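Long-range contacts in glutamine synthetase (Streptomyces coelicolor, PDB 4BAX), which belongs to the glutamine synthetase family, combining a beta-Grasp domain with a catalytic domain in an assembly of ten subunits: residues Glu116-Lys121 and Pro178-Phe183; Tyr140-Gly145 and Gly171-Val176; Arg152-Ala157 and Phe211-Thr216. All blocks are in the same frame, centred on the assembly; numbering follows the deposited sequence.

Interaction 1: residues Glu116-Lys121 and Pro178-Phe183; sequences EYTFFK and PGQWEF
Two neighbouring strands of the catalytic-domain sheet run antiparallel, 116-121 against 180-183, their axes 4.7 Å apart. Tyr117 and Trp181 form the hydrogen-bonded pair: Tyr117 N donates to Trp181 O, and Trp181 N returns a straighter bond to Tyr117 O (2.9 Å), nearly along the C=O axis. The face carrying these two side chains is tight. Tyr117 CG sits between its backbone N and carbonyl carbon (chi1 58°), which brings the phenol over the Trp181 backbone, CZ meeting Trp181 CB at 3.3 Å, while the two rings are slid apart and barely overlap. Phe119 CE2 touches the indole at CD1 (3.6 Å), obliquely, and helix 152-164 packs on this aromatic cluster through Val155. Across the sheet the contact is more polar. The carboxylates of Glu116 and Glu182 come close as like charges; Glu116 OE1 bonds Gly230 N and Glu182 OE2 bonds Gln184 NE2. Gln180 NE2 reaches Thr118 OG1 in the plane of its amide and also bonds Asn227 O. The contact loosens past Phe119, where exposed Lys121 touches nothing of 178-183. Phe119 N still bonds Gly179 O, but Phe119 O is linked to Pro178 O through a water that donates to both, at 2.8 and 2.7 Å.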
loop_
_atom_site.group_PDB
_atom_site.type_symbol
_atom_site.label_atom_id
_atom_site.label_comp_id
_atom_site.label_asym_id
_atom_site.label_seq_id
_atom_site.Cartn_x
_atom_site.Cartn_y
_atom_site.Cartn_z
ATOM N N GLU A 116 -35.447 -4.935 11.526
ATOM C CA GLU A 116 -34.393 -5.221 10.581
ATOM C C GLU A 116 -33.423 -4.045 10.439
ATOM O O GLU A 116 -33.783 -2.882 10.666
ATOM C CB GLU A 116 -34.994 -5.599 9.219
ATOM C CG GLU A 116 -35.825 -6.893 9.268
ATOM C CD GLU A 116 -36.424 -7.292 7.913
ATOM O OE1 GLU A 116 -36.526 -6.420 7.014
ATOM O OE2 GLU A 116 -36.764 -8.494 7.746
ATOM N N TYR A 117 -32.192 -4.363 10.050
ATOM C CA TYR A 117 -31.180 -3.354 9.814
ATOM C C TYR A 117 -30.108 -3.921 8.915
ATOM O O TYR A 117 -29.937 -5.142 8.855
ATOM C CB TYR A 117 -30.575 -2.869 11.128
ATOM C CG TYR A 117 -29.955 -3.988 11.956
ATOM C CD1 TYR A 117 -30.740 -4.816 12.752
ATOM C CD2 TYR A 117 -28.590 -4.220 11.935
ATOM C CE1 TYR A 117 -30.183 -5.832 13.499
ATOM C CE2 TYR A 117 -28.030 -5.242 12.690
ATOM C CZ TYR A 117 -28.828 -6.037 13.468
ATOM O OH TYR A 117 -28.250 -7.043 14.211
ATOM N N THR A 118 -29.339 -3.037 8.288
ATOM C CA THR A 118 -28.263 -3.441 7.384
ATOM C C THR A 118 -26.946 -2.797 7.805
ATOM O O THR A 118 -26.907 -1.588 8.073
ATOM C CB THR A 118 -28.606 -3.070 5.911
ATOM O OG1 THR A 118 -29.976 -3.424 5.629
ATOM C CG2 THR A 118 -27.678 -3.791 4.930
ATOM N N PHE A 119 -25.881 -3.598 7.866
ATOM C CA PHE A 119 -24.539 -3.072 8.159
ATOM C C PHE A 119 -23.869 -2.383 6.973
ATOM O O PHE A 119 -23.922 -2.872 5.834
ATOM C CB PHE A 119 -23.606 -4.164 8.692
ATOM C CG PHE A 119 -23.891 -4.563 10.101
ATOM C CD1 PHE A 119 -24.058 -3.611 11.076
ATOM C CD2 PHE A 119 -24.041 -5.916 10.445
ATOM C CE1 PHE A 119 -24.347 -3.992 12.390
ATOM C CE2 PHE A 119 -24.338 -6.300 11.747
ATOM C CZ PHE A 119 -24.489 -5.334 12.721
ATOM N N PHE A 120 -23.162 -1.294 7.264
ATOM C CA PHE A 120 -22.420 -0.584 6.233
ATOM C C PHE A 120 -21.020 -0.293 6.741
ATOM O O PHE A 120 -20.813 -0.074 7.938
ATOM C CB PHE A 120 -23.115 0.732 5.865
ATOM C CG PHE A 120 -24.072 0.622 4.712
ATOM C CD1 PHE A 120 -25.275 -0.069 4.848
ATOM C CD2 PHE A 120 -23.760 1.185 3.473
ATOM C CE1 PHE A 120 -26.159 -0.188 3.769
ATOM C CE2 PHE A 120 -24.648 1.080 2.386
ATOM C CZ PHE A 120 -25.850 0.388 2.544
ATOM N N LYS A 121 -20.056 -0.306 5.832
ATOM C CA LYS A 121 -18.733 0.204 6.131
ATOM C C LYS A 121 -18.483 1.386 5.181
ATOM O O LYS A 121 -18.161 1.209 3.990
ATOM C CB LYS A 121 -17.680 -0.885 5.943
ATOM C CG LYS A 121 -16.288 -0.322 6.145
ATOM C CD LYS A 121 -15.755 -0.563 7.547
ATOM C CE LYS A 121 -14.691 0.495 7.904
ATOM N NZ LYS A 121 -13.779 0.122 9.031
ATOM N N PRO A 178 -27.150 -9.664 2.228
ATOM C CA PRO A 178 -25.896 -9.791 2.975
ATOM C C PRO A 178 -25.631 -8.614 3.906
ATOM O O PRO A 178 -25.724 -7.461 3.476
ATOM C CB PRO A 178 -24.831 -9.842 1.862
ATOM C CG PRO A 178 -25.510 -9.370 0.629
ATOM C CD PRO A 178 -26.935 -9.754 0.773
ATOM N N GLY A 179 -25.262 -8.918 5.148
ATOM C CA GLY A 179 -25.059 -7.905 6.159
ATOM C C GLY A 179 -26.359 -7.365 6.713
ATOM O O GLY A 179 -26.339 -6.374 7.458
ATOM N N GLN A 180 -27.474 -8.019 6.371
ATOM C CA GLN A 180 -28.781 -7.635 6.888
ATOM C C GLN A 180 -29.189 -8.595 7.977
ATOM O O GLN A 180 -29.055 -9.820 7.839
ATOM C CB GLN A 180 -29.826 -7.627 5.770
ATOM C CG GLN A 180 -31.064 -6.763 6.035
ATOM C CD GLN A 180 -31.985 -6.671 4.827
ATOM O OE1 GLN A 180 -32.609 -7.658 4.415
ATOM N NE2 GLN A 180 -32.076 -5.475 4.251
ATOM N N TRP A 181 -29.715 -8.012 9.054
ATOM C CA TRP A 181 -30.023 -8.759 10.259
ATOM C C TRP A 181 -31.353 -8.325 10.853
ATOM O O TRP A 181 -31.905 -7.266 10.494
ATOM C CB TRP A 181 -28.912 -8.564 11.293
ATOM C CG TRP A 181 -27.588 -9.145 10.904
ATOM C CD1 TRP A 181 -26.629 -8.545 10.146
ATOM C CD2 TRP A 181 -27.079 -10.437 11.245
ATOM N NE1 TRP A 181 -25.547 -9.378 9.999
ATOM C CE2 TRP A 181 -25.798 -10.546 10.668
ATOM C CE3 TRP A 181 -27.574 -11.509 11.990
ATOM C CZ2 TRP A 181 -25.010 -11.684 10.810
ATOM C CZ3 TRP A 181 -26.782 -12.641 12.130
ATOM C CH2 TRP A 181 -25.516 -12.715 11.549
ATOM N N GLU A 182 -31.848 -9.159 11.768
ATOM C CA GLU A 182 -33.086 -8.888 12.481
ATOM C C GLU A 182 -32.994 -9.280 13.945
ATOM O O GLU A 182 -32.323 -10.251 14.292
ATOM C CB GLU A 182 -34.239 -9.637 11.827
ATOM C CG GLU A 182 -35.608 -9.285 12.356
ATOM C CD GLU A 182 -36.677 -10.243 11.836
ATOM O OE1 GLU A 182 -37.009 -10.156 10.619
ATOM O OE2 GLU A 182 -37.175 -11.085 12.625
ATOM N N PHE A 183 -33.645 -8.494 14.799
ATOM C CA PHE A 183 -33.915 -8.886 16.183
ATOM C C PHE A 183 -35.386 -8.626 16.505
ATOM O O PHE A 183 -35.987 -7.697 15.970
ATOM C CB PHE A 183 -32.948 -8.215 17.183
ATOM C CG PHE A 183 -33.132 -6.717 17.314
ATOM C CD1 PHE A 183 -34.085 -6.180 18.169
ATOM C CD2 PHE A 183 -32.363 -5.843 16.562
ATOM C CE1 PHE A 183 -34.259 -4.793 18.279
ATOM C CE2 PHE A 183 -32.540 -4.466 16.674
ATOM C CZ PHE A 183 -33.487 -3.947 17.540
HETATM O O HOH W 1 -24.546 -5.092 4.224
#

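Interaction 2: residues Tyr140-Gly145 and Gly171-Val176; sequences YYCGVG and GINAEV
A type II beta turn, Tyr140 to Gly143, docks on the C-terminal end of strand 169-174 and the residues that follow it. The turn is closed by Gly143 N bonding to Tyr140 O (3.0 Å), and Cys142, at its third position, has a positive phi of 57°. The backbone N of Cys142 bonds Ala174 O at 2.9 Å, approaching from above the carbonyl plane. Asn173 ND2 reaches the same oxygen at 3.2 Å, also from above that plane, so two N-H groups grip it. Ala174 CB rests against the turn, near Tyr140 O and Cys142 N.

Tyr141 CG is anti to its backbone N (chi1 170°), which sets the ring alongside Glu175, both side chains pointing the same way. CD1 of the ring meets Val176 CG2 at 3.7 Å, Cys142 SG lies over one face toward the rim, and Glu175 OE2 comes to the ring edge at CE1. The Tyr140 ring meets Val176 O at its edge, while its hydroxyl bonds Ala135 O. Arg21 of the second subunit bonds Tyr141 O.

Glu175 is bent at chi2 (-64°), so that OE1 accepts from Val176 N at 3.3 Å and OE2 receives a weak bond from Asn173 ND2. These N-H groups probably help a buried carboxylate tolerate the nearby like charge of Glu182.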
loop_
_atom_site.group_PDB
_atom_site.type_symbol
_atom_site.label_atom_id
_atom_site.label_comp_id
_atom_site.label_asym_id
_atom_site.label_seq_id
_atom_site.Cartn_x
_atom_site.Cartn_y
_atom_site.Cartn_z
ATOM N N TYR A 140 -27.583 -16.155 2.030
ATOM C CA TYR A 140 -27.368 -15.287 3.207
ATOM C C TYR A 140 -28.326 -15.512 4.389
ATOM O O TYR A 140 -27.947 -15.429 5.554
ATOM C CB TYR A 140 -27.292 -13.800 2.818
ATOM C CG TYR A 140 -26.453 -13.586 1.578
ATOM C CD1 TYR A 140 -25.066 -13.745 1.615
ATOM C CD2 TYR A 140 -27.045 -13.243 0.364
ATOM C CE1 TYR A 140 -24.298 -13.582 0.454
ATOM C CE2 TYR A 140 -26.292 -13.075 -0.791
ATOM C CZ TYR A 140 -24.919 -13.238 -0.749
ATOM O OH TYR A 140 -24.198 -13.058 -1.925
ATOM N N TYR A 141 -29.570 -15.830 4.077
ATOM C CA TYR A 141 -30.624 -15.828 5.076
ATOM C C TYR A 141 -30.476 -17.011 6.048
ATOM O O TYR A 141 -30.497 -18.179 5.628
ATOM C CB TYR A 141 -31.962 -15.879 4.344
ATOM C CG TYR A 141 -33.182 -16.120 5.184
ATOM C CD1 TYR A 141 -33.819 -15.066 5.834
ATOM C CD2 TYR A 141 -33.719 -17.381 5.306
ATOM C CE1 TYR A 141 -34.963 -15.277 6.596
ATOM C CE2 TYR A 141 -34.863 -17.603 6.062
ATOM C CZ TYR A 141 -35.482 -16.547 6.703
ATOM O OH TYR A 141 -36.615 -16.775 7.453
ATOM N N CYS A 142 -30.324 -16.688 7.340
ATOM C CA CYS A 142 -30.095 -17.699 8.379
ATOM C C CYS A 142 -28.846 -18.516 8.033
ATOM O O CYS A 142 -28.758 -19.707 8.377
ATOM C CB CYS A 142 -31.316 -18.618 8.572
ATOM S SG CYS A 142 -32.791 -17.848 9.262
ATOM N N GLY A 143 -27.881 -17.868 7.378
ATOM C CA GLY A 143 -26.696 -18.540 6.869
ATOM C C GLY A 143 -25.580 -18.813 7.870
ATOM O O GLY A 143 -25.661 -18.480 9.058
ATOM N N VAL A 144 -24.538 -19.473 7.391
ATOM C CA VAL A 144 -23.358 -19.704 8.193
ATOM C C VAL A 144 -22.130 -19.682 7.256
ATOM O O VAL A 144 -22.258 -19.985 6.073
ATOM C CB VAL A 144 -23.473 -21.041 8.976
ATOM C CG1 VAL A 144 -23.482 -22.269 8.015
ATOM C CG2 VAL A 144 -22.381 -21.149 10.016
ATOM N N GLY A 145 -20.970 -19.257 7.757
ATOM C CA GLY A 145 -19.759 -19.216 6.948
ATOM C C GLY A 145 -19.394 -17.813 6.514
ATOM O O GLY A 145 -20.277 -16.979 6.282
ATOM N N GLY A 171 -35.607 -13.144 19.862
ATOM C CA GLY A 171 -34.716 -13.788 18.912
ATOM C C GLY A 171 -33.952 -12.819 18.036
ATOM O O GLY A 171 -34.231 -11.609 18.014
ATOM N N ILE A 172 -32.954 -13.358 17.346
ATOM C CA ILE A 172 -32.243 -12.644 16.302
ATOM C C ILE A 172 -31.995 -13.628 15.164
ATOM O O ILE A 172 -31.934 -14.848 15.389
ATOM C CB ILE A 172 -30.874 -12.058 16.794
ATOM C CG1 ILE A 172 -29.968 -13.175 17.318
ATOM C CG2 ILE A 172 -31.066 -11.028 17.900
ATOM C CD1 ILE A 172 -28.506 -12.934 17.047
ATOM N N ASN A 173 -31.879 -13.107 13.947
ATOM C CA ASN A 173 -31.472 -13.915 12.807
ATOM C C ASN A 173 -30.807 -13.095 11.693
ATOM O O ASN A 173 -30.995 -11.869 11.603
ATOM C CB ASN A 173 -32.648 -14.723 12.260
ATOM C CG ASN A 173 -33.725 -13.851 11.646
ATOM O OD1 ASN A 173 -34.615 -13.327 12.344
ATOM N ND2 ASN A 173 -33.636 -13.658 10.338
ATOM N N ALA A 174 -30.043 -13.784 10.842
ATOM C CA ALA A 174 -29.455 -13.165 9.658
ATOM C C ALA A 174 -30.512 -13.097 8.551
ATOM O O ALA A 174 -31.232 -14.084 8.312
ATOM C CB ALA A 174 -28.236 -13.971 9.192
ATOM N N GLU A 175 -30.613 -11.947 7.871
ATOM C CA GLU A 175 -31.657 -11.753 6.859
ATOM C C GLU A 175 -31.223 -12.055 5.422
ATOM O O GLU A 175 -30.097 -12.485 5.183
ATOM C CB GLU A 175 -32.283 -10.366 6.965
ATOM C CG GLU A 175 -33.527 -10.321 7.861
ATOM C CD GLU A 175 -34.685 -11.175 7.311
ATOM O OE1 GLU A 175 -34.907 -11.156 6.075
ATOM O OE2 GLU A 175 -35.407 -11.822 8.115
ATOM N N VAL A 176 -32.146 -11.852 4.484
ATOM C CA VAL A 176 -31.977 -12.232 3.082
ATOM C C VAL A 176 -30.826 -11.500 2.362
ATOM O O VAL A 176 -30.078 -12.103 1.599
ATOM C CB VAL A 176 -33.307 -12.037 2.296
ATOM C CG1 VAL A 176 -33.090 -12.290 0.784
ATOM C CG2 VAL A 176 -34.399 -12.946 2.859
HETATM O O HOH W 2 -30.505 -14.873 1.341
#

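Interaction 3: residues Arg152-Ala157 and Phe211-Thr216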
loop_
_atom_site.group_PDB
_atom_site.type_symbol
_atom_site.label_atom_id
_atom_site.label_comp_id
_atom_site.label_asym_id
_atom_site.label_seq_id
_atom_site.Cartn_x
_atom_site.Cartn_y
_atom_site.Cartn_z
ATOM N N ARG A 152 -21.405 -10.774 12.326
ATOM C CA ARG A 152 -21.916 -11.569 13.438
ATOM C C ARG A 152 -21.312 -11.163 14.762
ATOM O O ARG A 152 -21.982 -11.238 15.786
ATOM C CB ARG A 152 -21.738 -13.073 13.211
ATOM C CG ARG A 152 -22.873 -13.884 13.813
ATOM C CD ARG A 152 -22.445 -15.295 14.177
ATOM N NE ARG A 152 -22.489 -16.142 12.989
ATOM C CZ ARG A 152 -23.602 -16.681 12.497
ATOM N NH1 ARG A 152 -24.771 -16.493 13.094
ATOM N NH2 ARG A 152 -23.548 -17.438 11.411
ATOM N N ASP A 153 -20.054 -10.747 14.753
ATOM C CA ASP A 153 -19.441 -10.297 15.994
ATOM C C ASP A 153 -20.211 -9.076 16.561
ATOM O O ASP A 153 -20.466 -9.017 17.768
ATOM C CB ASP A 153 -17.949 -10.000 15.797
ATOM C CG ASP A 153 -17.679 -9.126 14.577
ATOM O OD1 ASP A 153 -18.584 -8.986 13.714
ATOM O OD2 ASP A 153 -16.552 -8.593 14.472
ATOM N N VAL A 154 -20.623 -8.142 15.693
ATOM C CA VAL A 154 -21.421 -6.987 16.118
ATOM C C VAL A 154 -22.787 -7.436 16.636
ATOM O O VAL A 154 -23.252 -6.993 17.691
ATOM C CB VAL A 154 -21.661 -5.970 14.953
ATOM C CG1 VAL A 154 -22.294 -4.682 15.518
ATOM C CG2 VAL A 154 -20.379 -5.596 14.213
ATOM N N VAL A 155 -23.413 -8.337 15.891
ATOM C CA VAL A 155 -24.743 -8.806 16.220
ATOM C C VAL A 155 -24.768 -9.494 17.587
ATOM O O VAL A 155 -25.677 -9.262 18.404
ATOM C CB VAL A 155 -25.235 -9.758 15.158
ATOM C CG1 VAL A 155 -26.552 -10.391 15.595
ATOM C CG2 VAL A 155 -25.363 -9.015 13.822
ATOM N N GLU A 156 -23.756 -10.316 17.850
ATOM C CA GLU A 156 -23.661 -10.995 19.122
ATOM C C GLU A 156 -23.417 -10.053 20.272
ATOM O O GLU A 156 -24.041 -10.208 21.331
ATOM C CB GLU A 156 -22.586 -12.072 19.097
ATOM C CG GLU A 156 -22.896 -13.231 18.175
ATOM C CD GLU A 156 -23.882 -14.260 18.776
ATOM O OE1 GLU A 156 -24.039 -14.347 20.024
ATOM O OE2 GLU A 156 -24.487 -15.011 17.984
ATOM N N ALA A 157 -22.568 -9.048 20.064
ATOM C CA ALA A 157 -22.296 -8.079 21.126
ATOM C C ALA A 157 -23.567 -7.302 21.494
ATOM O O ALA A 157 -23.870 -7.087 22.684
ATOM C CB ALA A 157 -21.195 -7.141 20.703
ATOM N N PHE A 211 -16.810 -1.747 16.755
ATOM C CA PHE A 211 -16.367 -2.577 15.651
ATOM C C PHE A 211 -16.087 -1.766 14.394
ATOM O O PHE A 211 -15.790 -2.333 13.346
ATOM C CB PHE A 211 -17.420 -3.636 15.354
ATOM C CG PHE A 211 -17.643 -4.594 16.490
ATOM C CD1 PHE A 211 -18.561 -4.289 17.499
ATOM C CD2 PHE A 211 -16.966 -5.809 16.550
ATOM C CE1 PHE A 211 -18.789 -5.178 18.554
ATOM C CE2 PHE A 211 -17.183 -6.690 17.606
ATOM C CZ PHE A 211 -18.097 -6.372 18.614
ATOM N N GLU A 212 -16.216 -0.447 14.491
ATOM C CA GLU A 212 -15.976 0.451 13.351
ATOM C C GLU A 212 -16.885 0.181 12.170
ATOM O O GLU A 212 -16.446 0.326 11.031
ATOM C CB GLU A 212 -14.523 0.420 12.894
ATOM C CG GLU A 212 -13.556 1.097 13.804
ATOM C CD GLU A 212 -12.127 0.836 13.371
ATOM O OE1 GLU A 212 -11.843 -0.232 12.754
ATOM O OE2 GLU A 212 -11.285 1.720 13.638
ATOM N N VAL A 213 -18.139 -0.191 12.426
ATOM C CA VAL A 213 -19.105 -0.358 11.338
ATOM C C VAL A 213 -20.335 0.453 11.646
ATOM O O VAL A 213 -20.487 0.969 12.754
ATOM C CB VAL A 213 -19.498 -1.849 11.069
ATOM C CG1 VAL A 213 -18.256 -2.735 10.902
ATOM C CG2 VAL A 213 -20.418 -2.380 12.173
ATOM N N SER A 214 -21.223 0.530 10.666
ATOM C CA SER A 214 -22.434 1.306 10.807
ATOM C C SER A 214 -23.646 0.423 10.597
ATOM O O SER A 214 -23.585 -0.573 9.859
ATOM C CB SER A 214 -22.455 2.432 9.784
ATOM O OG SER A 214 -21.510 3.427 10.127
ATOM N N ALA A 215 -24.756 0.826 11.211
ATOM C CA ALA A 215 -26.031 0.182 10.988
ATOM C C ALA A 215 -26.998 1.233 10.463
ATOM O O ALA A 215 -26.924 2.404 10.851
ATOM C CB ALA A 215 -26.554 -0.431 12.281
ATOM N N THR A 216 -27.866 0.818 9.544
ATOM C CA THR A 216 -28.880 1.706 8.996
ATOM C C THR A 216 -30.253 1.069 9.036
ATOM O O THR A 216 -30.376 -0.155 8.886
ATOM C CB THR A 216 -28.523 2.194 7.560
ATOM O OG1 THR A 216 -29.403 3.269 7.198
ATOM C CG2 THR A 216 -28.708 1.088 6.570
#
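The Phe211 ring is the bump of this contact, and the start of helix 152-164 supplies the hollow, lined by Asp153, Val154 and Ala157. At the end of helix 190-210, Glu212 is the first residue to leave helical angles, and its positive phi forms a Schellman motif that sends the chain off into strand 214-216. With CG anti to its carbonyl carbon (chi1 -63°), Phe211 lays its ring on the helix backbone, and Val154 CA sits over one face, 4.1 Å from the ring centroid and 13° off the normal, a CH-pi contact.

Three side chains shape the hollow. Val154 slides past the phenyl in the opposite direction, so that its CG2 branch meets the base of the ring, 3.7 Å from Phe211 CG. Ala157, one turn further along the helix, contributes only a methyl, and its small CB touches the far part of the ring at CE1 (3.8 Å) and CZ. Asp153 borders the CD2 and CE2 side: its carboxylate plane stands 69° from the ring, with OD2 3.5 Å from Phe211 CD2. The other oxygen, OD1, accepts a weak bond from Val154 N, and a bound sodium ion lies about 3 Å from the Asp153 side chain.

Val213 adds a second, smaller bump. Its CG2 meets Val154 CG2 at 3.8 Å, so this one branch of Val154 sits in the corner formed by Phe211 and Val213. No hydrogen bond crosses the contact, which rests on apolar and CH-pi contacts. Val154 and Val213 both reach Phe119 of strand 110-121 and Ala208 of helix 190-210, while Ser214 and Val213 bond to the third subunit. The arrangement is that of an alpha/beta layer, in which two helices lie side by side on one face of the catalytic-domain sheet.

Overall arrangement
The three contacts cluster on one side of the chain's centre, within the catalytic domain. Interaction 1 is the middle one, its centre about 10 Å from that of interaction 2 and 9 Å from that of interaction 3, which are 14 Å apart. All reach one sheet: strand 180-188 pairs with 169-174, and strand 110-121 with 214-216. Along the chain, interaction 2 is nested within the loop closed by interaction 1, whereas interaction 3 alternates with both, so segments far apart in sequence meet in one layer, with helix 152-164 packed on strands 110-121 and 180-188. Interactions 2 and 3 both touch the second subunit, where the sheet continues from Ile172, tying this region to the ten-chain assembly.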